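Local atomic coordinates of hemolysin BL lytic component L1 (Bacillus cereus, PDB entry 7NMQ), a protein that is one of the components of the hemolysin BL enterotoxin and probably acts with its partner proteins as an alpha-helical pore-forming toxin that lyses host cells. Residues 78-84 against 354-360; 124-129 against 307-312. One frame throughout, in Å; residues are numbered along the deposited sequence.

How the contacts relate
Both contacts hold the long helical bundle of this ClyA-like toxin together, and contact 2 is nested inside the chain loop closed by contact 1. Contact 1 joins helix 45-103 to the C-terminal end of helix 330-357, is partly buried, and relies on charged groups, waters and a small alanine-isoleucine patch. Contact 2 pairs helices 107-154 and 275-325; it is a buried contact, built on an asparagine lying over a tryptophan face, a valine and neutral hydrogen bonds. Their centres lie about 14 Å apart and they touch: E127 forms a salt bridge with K79 and probably takes a hydrogen bond from N83, while I84 packs on W311.

Contact 1 (78-84 against 354-360); sequences QKTARNI and AEFISKD
The guanidinium of R82 meets the carboxylate of E355 end-on, NH1 and NH2 each taking one oxygen, but the two planes stand 73° apart. In the helical bundle of this ClyA-like toxin, these groups fasten helix 45-103 to the C-terminal end of helix 330-357. OE2 lies at the guanidinium edge, in its plane, 2.9 Å from R82 NH2, yet that nitrogen sits above the E355 carboxylate. The other bond, R82 NH1 to E355 OE1 at 2.8 Å, is bent and tilted from both planes. Water 3, also at the guanidinium edge, links R82 NE to the carbonyl of S358.

E355 OE2 takes a second bond, from K359 NZ at 2.6 Å, on its anti lone pair, which makes a three-residue salt-bridge network; two cations on one oxygen would be expected to keep the carboxylate ionised. R82 reaches E355 by leaving its helix with CG anti to the backbone N (chi1 178°) and then bending at chi2 and chi3.

Apolar contacts flank the charged groups. The methyl of A81 lies against I357 CG2 and the carbonyl oxygen of A354, and I84 CG2 rests on A354 CB at 3.8 Å. I84, A354 and I357 also touch L14 of helix 10-33.

Where the chain has left the helix, the extended Q78 side chain runs past the carbonyls of I357 and S358 toward D360, which it meets at a slant. Water 1 joins NE2 to the carbonyls of I357 and K359, and water 2 bridges Q78 OE1 and D360 OD1. The direct bond, Q78 NE2 to D360 OD1 at 3.0 Å, is almost straight (177°) and arrives on the anti side of the carboxylate.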
loop_
_atom_site.group_PDB
_atom_site.type_symbol
_atom_site.label_atom_id
_atom_site.label_comp_id
_atom_site.label_asym_id
_atom_site.label_seq_id
_atom_site.Cartn_x
_atom_site.Cartn_y
_atom_site.Cartn_z
ATOM N N GLN A 78 -1.679 -9.001 -3.743
ATOM C CA GLN A 78 -1.461 -9.118 -5.209
ATOM C C GLN A 78 -2.439 -10.130 -5.817
ATOM O O GLN A 78 -2.876 -9.892 -6.977
ATOM C CB GLN A 78 -0.027 -9.539 -5.486
ATOM C CG GLN A 78 0.933 -8.415 -5.144
ATOM C CD GLN A 78 2.372 -8.842 -5.171
ATOM O OE1 GLN A 78 2.686 -9.991 -4.906
ATOM N NE2 GLN A 78 3.258 -7.889 -5.422
ATOM N N LYS A 79 -2.772 -11.213 -5.122
ATOM C CA LYS A 79 -3.739 -12.225 -5.651
ATOM C C LYS A 79 -5.100 -11.540 -5.788
ATOM O O LYS A 79 -5.863 -11.951 -6.698
ATOM C CB LYS A 79 -3.810 -13.453 -4.754
ATOM C CG LYS A 79 -4.783 -14.538 -5.151
ATOM C CD LYS A 79 -4.463 -15.200 -6.424
ATOM C CE LYS A 79 -5.131 -16.556 -6.549
ATOM N NZ LYS A 79 -6.595 -16.489 -6.305
ATOM N N THR A 80 -5.464 -10.602 -4.929
ATOM C CA THR A 80 -6.752 -9.868 -5.032
ATOM C C THR A 80 -6.775 -9.191 -6.411
ATOM O O THR A 80 -7.790 -9.145 -7.089
ATOM C CB THR A 80 -6.879 -8.879 -3.864
ATOM O OG1 THR A 80 -6.711 -9.618 -2.645
ATOM C CG2 THR A 80 -8.198 -8.140 -3.905
ATOM N N ALA A 81 -5.657 -8.577 -6.814
ATOM C CA ALA A 81 -5.543 -7.924 -8.134
ATOM C C ALA A 81 -5.563 -8.982 -9.243
ATOM O O ALA A 81 -6.179 -8.739 -10.293
ATOM C CB ALA A 81 -4.343 -7.031 -8.260
ATOM N N ARG A 82 -4.855 -10.095 -9.079
ATOM C CA ARG A 82 -4.836 -11.174 -10.082
ATOM C C ARG A 82 -6.280 -11.651 -10.300
ATOM O O ARG A 82 -6.625 -11.976 -11.437
ATOM C CB ARG A 82 -3.931 -12.315 -9.595
ATOM C CG ARG A 82 -3.848 -13.523 -10.514
ATOM C CD ARG A 82 -3.595 -13.213 -11.977
ATOM N NE ARG A 82 -2.363 -12.474 -12.121
ATOM C CZ ARG A 82 -1.863 -11.973 -13.245
ATOM N NH1 ARG A 82 -2.483 -12.116 -14.407
ATOM N NH2 ARG A 82 -0.710 -11.318 -13.181
ATOM N N ASN A 83 -7.090 -11.727 -9.259
ATOM C CA ASN A 83 -8.501 -12.179 -9.419
ATOM C C ASN A 83 -9.280 -11.202 -10.304
ATOM O O ASN A 83 -10.142 -11.649 -11.045
ATOM C CB ASN A 83 -9.169 -12.358 -8.065
ATOM C CG ASN A 83 -8.625 -13.541 -7.311
ATOM O OD1 ASN A 83 -7.933 -14.405 -7.877
ATOM N ND2 ASN A 83 -8.944 -13.572 -6.014
ATOM N N ILE A 84 -8.953 -9.927 -10.279
ATOM C CA ILE A 84 -9.593 -8.921 -11.165
ATOM C C ILE A 84 -9.168 -9.223 -12.593
ATOM O O ILE A 84 -9.996 -9.237 -13.514
ATOM C CB ILE A 84 -9.254 -7.500 -10.685
ATOM C CG1 ILE A 84 -9.902 -7.291 -9.315
ATOM C CG2 ILE A 84 -9.701 -6.491 -11.715
ATOM C CD1 ILE A 84 -9.494 -6.025 -8.615
ATOM N N ALA A 354 -4.630 -3.708 -13.300
ATOM C CA ALA A 354 -4.769 -4.795 -12.315
ATOM C C ALA A 354 -3.558 -5.720 -12.421
ATOM O O ALA A 354 -3.049 -6.183 -11.389
ATOM C CB ALA A 354 -6.061 -5.546 -12.505
ATOM N N GLU A 355 -3.117 -6.004 -13.640
ATOM C CA GLU A 355 -1.980 -6.905 -13.876
ATOM C C GLU A 355 -0.756 -6.278 -13.173
ATOM O O GLU A 355 0.007 -6.994 -12.480
ATOM C CB GLU A 355 -1.767 -7.024 -15.376
ATOM C CG GLU A 355 -0.542 -7.794 -15.729
ATOM C CD GLU A 355 -0.645 -9.294 -15.629
ATOM O OE1 GLU A 355 -1.756 -9.811 -15.803
ATOM O OE2 GLU A 355 0.423 -9.945 -15.451
ATOM N N PHE A 356 -0.560 -4.970 -13.319
ATOM C CA PHE A 356 0.575 -4.255 -12.682
ATOM C C PHE A 356 0.540 -4.448 -11.172
ATOM O O PHE A 356 1.592 -4.800 -10.568
ATOM C CB PHE A 356 0.603 -2.781 -13.049
ATOM C CG PHE A 356 1.744 -2.064 -12.378
ATOM C CD1 PHE A 356 1.639 -1.626 -11.066
ATOM C CD2 PHE A 356 2.955 -1.885 -13.033
ATOM C CE1 PHE A 356 2.686 -0.936 -10.453
ATOM C CE2 PHE A 356 4.002 -1.214 -12.419
ATOM C CZ PHE A 356 3.870 -0.740 -11.122
ATOM N N ILE A 357 -0.629 -4.246 -10.572
ATOM C CA ILE A 357 -0.733 -4.302 -9.087
ATOM C C ILE A 357 -0.508 -5.734 -8.599
ATOM O O ILE A 357 -0.103 -5.928 -7.420
ATOM C CB ILE A 357 -2.071 -3.710 -8.601
ATOM C CG1 ILE A 357 -2.091 -2.229 -8.957
ATOM C CG2 ILE A 357 -2.300 -3.952 -7.110
ATOM C CD1 ILE A 357 -3.366 -1.529 -8.707
ATOM N N SER A 358 -0.802 -6.731 -9.421
ATOM C CA SER A 358 -0.673 -8.157 -9.060
ATOM C C SER A 358 0.787 -8.614 -9.010
ATOM O O SER A 358 1.012 -9.781 -8.651
ATOM C CB SER A 358 -1.421 -9.040 -10.013
ATOM O OG SER A 358 -0.792 -9.164 -11.272
ATOM N N LYS A 359 1.732 -7.775 -9.443
ATOM C CA LYS A 359 3.157 -8.173 -9.554
ATOM C C LYS A 359 3.991 -7.209 -8.720
ATOM O O LYS A 359 3.555 -6.088 -8.501
ATOM C CB LYS A 359 3.566 -8.124 -11.016
ATOM C CG LYS A 359 2.951 -9.245 -11.833
ATOM C CD LYS A 359 3.417 -9.265 -13.230
ATOM C CE LYS A 359 2.675 -8.287 -14.115
ATOM N NZ LYS A 359 2.744 -8.714 -15.536
ATOM N N ASP A 360 5.127 -7.669 -8.221
ATOM C CA ASP A 360 5.946 -6.761 -7.413
ATOM C C ASP A 360 6.205 -5.470 -8.171
ATOM O O ASP A 360 6.558 -5.505 -9.357
ATOM C CB ASP A 360 7.288 -7.386 -7.063
ATOM C CG ASP A 360 7.196 -8.411 -5.952
ATOM O OD1 ASP A 360 6.154 -8.445 -5.264
ATOM O OD2 ASP A 360 8.186 -9.177 -5.797
HETATM O O HOH W 1 2.432 -5.096 -6.181
HETATM O O HOH W 2 5.249 -10.702 -4.371
HETATM O O HOH W 3 -0.263 -12.213 -9.779
#

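Contact 2 (124-129 against 307-312); sequences NSKEVT and IQKQWN
N124 lies over one face of the W311 indole, the aromatic contact between two antiparallel helices of the toxin's long helical bundle. The short segments of helices 107-154 and 275-325 cross at -160° with their axes 8.8 Å apart. The CB of N124 makes a CH-pi contact with the five-membered ring, 3.8 Å from its centroid and close to the ring normal. Further along the same face, ND2 stands over the six-membered ring, 3.4 Å from W311 CH2. The amide plane is turned 59° from the indole, so this is no flat stack of amide on ring. N124 CG is anti to the carbonyl carbon, and the amide nitrogen comes to lie over the benzo part near CZ2 and CH2. N124 also touches N83 of helix 45-103.

The apolar packing centres on V128, whose two methyls are shared out between neighbours. CG1 lies 3.9 Å from Q308 CB, while CG2 reaches I307 CG2 at 4.1 Å and comes near the indole at W311 CD1. The side chains of V128 and I307 cross at about a right angle. Both also touch T80, which joins this patch to helix 45-103. Next to the indole, S125 CB meets W311 CB.

Hydrogen bonding gathers around S125, whose backbone and side chain both take part. The extended Q308 side chain brings NE2 to the carbonyl of S125 at 3.0 Å, although the amide's position there is less certain. The carbonyl also receives a weak helical bond from T129 N. The serine OG stands opposite the backbone N (chi1 172°), which brings the hydroxyl to N312, where S125 OG donates to N312 OD1 at 2.6 Å, somewhat tilted from the carbonyl plane.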
loop_
_atom_site.group_PDB
_atom_site.type_symbol
_atom_site.label_atom_id
_atom_site.label_comp_id
_atom_site.label_asym_id
_atom_site.label_seq_id
_atom_site.Cartn_x
_atom_site.Cartn_y
_atom_site.Cartn_z
ATOM N N ASN A 124 -14.425 -14.440 -5.531
ATOM C CA ASN A 124 -13.516 -13.291 -5.389
ATOM C C ASN A 124 -13.877 -12.529 -4.129
ATOM O O ASN A 124 -12.952 -12.100 -3.425
ATOM C CB ASN A 124 -13.508 -12.432 -6.630
ATOM C CG ASN A 124 -12.883 -13.168 -7.792
ATOM O OD1 ASN A 124 -12.210 -14.190 -7.630
ATOM N ND2 ASN A 124 -13.083 -12.621 -8.961
ATOM N N SER A 125 -15.163 -12.348 -3.849
ATOM C CA SER A 125 -15.579 -11.632 -2.629
ATOM C C SER A 125 -15.108 -12.420 -1.406
ATOM O O SER A 125 -14.548 -11.813 -0.457
ATOM C CB SER A 125 -17.061 -11.450 -2.602
ATOM O OG SER A 125 -17.422 -10.921 -1.344
ATOM N N LYS A 126 -15.313 -13.730 -1.412
ATOM C CA LYS A 126 -14.956 -14.583 -0.251
ATOM C C LYS A 126 -13.435 -14.518 -0.025
ATOM O O LYS A 126 -12.972 -14.486 1.152
ATOM C CB LYS A 126 -15.415 -16.027 -0.448
ATOM C CG LYS A 126 -15.304 -16.922 0.771
ATOM C CD LYS A 126 -15.678 -18.374 0.467
ATOM C CE LYS A 126 -15.331 -19.304 1.609
ATOM N NZ LYS A 126 -16.269 -19.135 2.745
ATOM N N GLU A 127 -12.652 -14.534 -1.099
ATOM C CA GLU A 127 -11.178 -14.521 -1.006
ATOM C C GLU A 127 -10.729 -13.208 -0.373
ATOM O O GLU A 127 -9.774 -13.243 0.439
ATOM C CB GLU A 127 -10.488 -14.718 -2.340
ATOM C CG GLU A 127 -10.569 -16.154 -2.847
ATOM C CD GLU A 127 -9.551 -16.520 -3.924
ATOM O OE1 GLU A 127 -8.502 -15.774 -4.119
ATOM O OE2 GLU A 127 -9.767 -17.572 -4.548
ATOM N N VAL A 128 -11.376 -12.088 -0.678
ATOM C CA VAL A 128 -10.954 -10.804 -0.065
ATOM C C VAL A 128 -11.142 -10.913 1.441
ATOM O O VAL A 128 -10.297 -10.398 2.178
ATOM C CB VAL A 128 -11.680 -9.554 -0.595
ATOM C CG1 VAL A 128 -11.236 -8.300 0.139
ATOM C CG2 VAL A 128 -11.439 -9.379 -2.057
ATOM N N THR A 129 -12.239 -11.473 1.927
ATOM C CA THR A 129 -12.486 -11.652 3.374
ATOM C C THR A 129 -11.285 -12.344 4.017
ATOM O O THR A 129 -10.842 -11.906 5.112
ATOM C CB THR A 129 -13.753 -12.462 3.638
ATOM O OG1 THR A 129 -14.785 -11.587 3.196
ATOM C CG2 THR A 129 -13.899 -12.853 5.090
ATOM N N ILE A 307 -12.929 -3.072 -2.035
ATOM C CA ILE A 307 -12.905 -4.067 -3.143
ATOM C C ILE A 307 -13.962 -5.125 -2.856
ATOM O O ILE A 307 -14.731 -5.490 -3.774
ATOM C CB ILE A 307 -11.514 -4.683 -3.360
ATOM C CG1 ILE A 307 -10.569 -3.606 -3.910
ATOM C CG2 ILE A 307 -11.538 -5.924 -4.241
ATOM C CD1 ILE A 307 -9.132 -4.040 -4.084
ATOM N N GLN A 308 -14.035 -5.610 -1.621
ATOM C CA GLN A 308 -15.059 -6.616 -1.261
ATOM C C GLN A 308 -16.471 -6.058 -1.519
ATOM O O GLN A 308 -17.297 -6.783 -2.119
ATOM C CB GLN A 308 -14.899 -7.017 0.196
ATOM C CG GLN A 308 -16.024 -7.958 0.577
ATOM C CD GLN A 308 -15.700 -8.638 1.852
ATOM O OE1 GLN A 308 -15.627 -7.998 2.887
ATOM N NE2 GLN A 308 -15.462 -9.938 1.749
ATOM N N LYS A 309 -16.752 -4.839 -1.102
ATOM C CA LYS A 309 -18.047 -4.170 -1.329
ATOM C C LYS A 309 -18.340 -4.125 -2.833
ATOM O O LYS A 309 -19.503 -4.394 -3.213
ATOM C CB LYS A 309 -18.048 -2.766 -0.731
ATOM C CG LYS A 309 -19.303 -1.938 -0.974
ATOM C CD LYS A 309 -19.376 -0.680 -0.115
ATOM C CE LYS A 309 -18.170 0.212 -0.275
ATOM N NZ LYS A 309 -17.908 0.502 -1.701
ATOM N N GLN A 310 -17.345 -3.831 -3.665
ATOM C CA GLN A 310 -17.557 -3.712 -5.127
ATOM C C GLN A 310 -17.899 -5.086 -5.688
ATOM O O GLN A 310 -18.830 -5.161 -6.541
ATOM C CB GLN A 310 -16.383 -3.151 -5.889
ATOM C CG GLN A 310 -15.967 -1.785 -5.393
ATOM C CD GLN A 310 -17.037 -0.726 -5.396
ATOM O OE1 GLN A 310 -17.944 -0.682 -6.240
ATOM N NE2 GLN A 310 -16.886 0.201 -4.464
ATOM N N TRP A 311 -17.236 -6.146 -5.231
ATOM C CA TRP A 311 -17.614 -7.499 -5.732
ATOM C C TRP A 311 -19.037 -7.836 -5.289
ATOM O O TRP A 311 -19.786 -8.422 -6.077
ATOM C CB TRP A 311 -16.637 -8.567 -5.236
ATOM C CG TRP A 311 -15.318 -8.639 -5.924
ATOM C CD1 TRP A 311 -14.120 -8.495 -5.296
ATOM C CD2 TRP A 311 -15.038 -8.878 -7.311
ATOM N NE1 TRP A 311 -13.108 -8.668 -6.198
ATOM C CE2 TRP A 311 -13.640 -8.929 -7.446
ATOM C CE3 TRP A 311 -15.808 -9.115 -8.447
ATOM C CZ2 TRP A 311 -13.018 -9.135 -8.670
ATOM C CZ3 TRP A 311 -15.191 -9.361 -9.649
ATOM C CH2 TRP A 311 -13.804 -9.380 -9.767
ATOM N N ASN A 312 -19.382 -7.527 -4.060
ATOM C CA ASN A 312 -20.746 -7.822 -3.568
ATOM C C ASN A 312 -21.802 -7.054 -4.375
ATOM O O ASN A 312 -22.823 -7.648 -4.734
ATOM C CB ASN A 312 -20.853 -7.544 -2.085
ATOM C CG ASN A 312 -20.026 -8.522 -1.284
ATOM O OD1 ASN A 312 -19.667 -9.597 -1.752
ATOM N ND2 ASN A 312 -19.773 -8.162 -0.050
#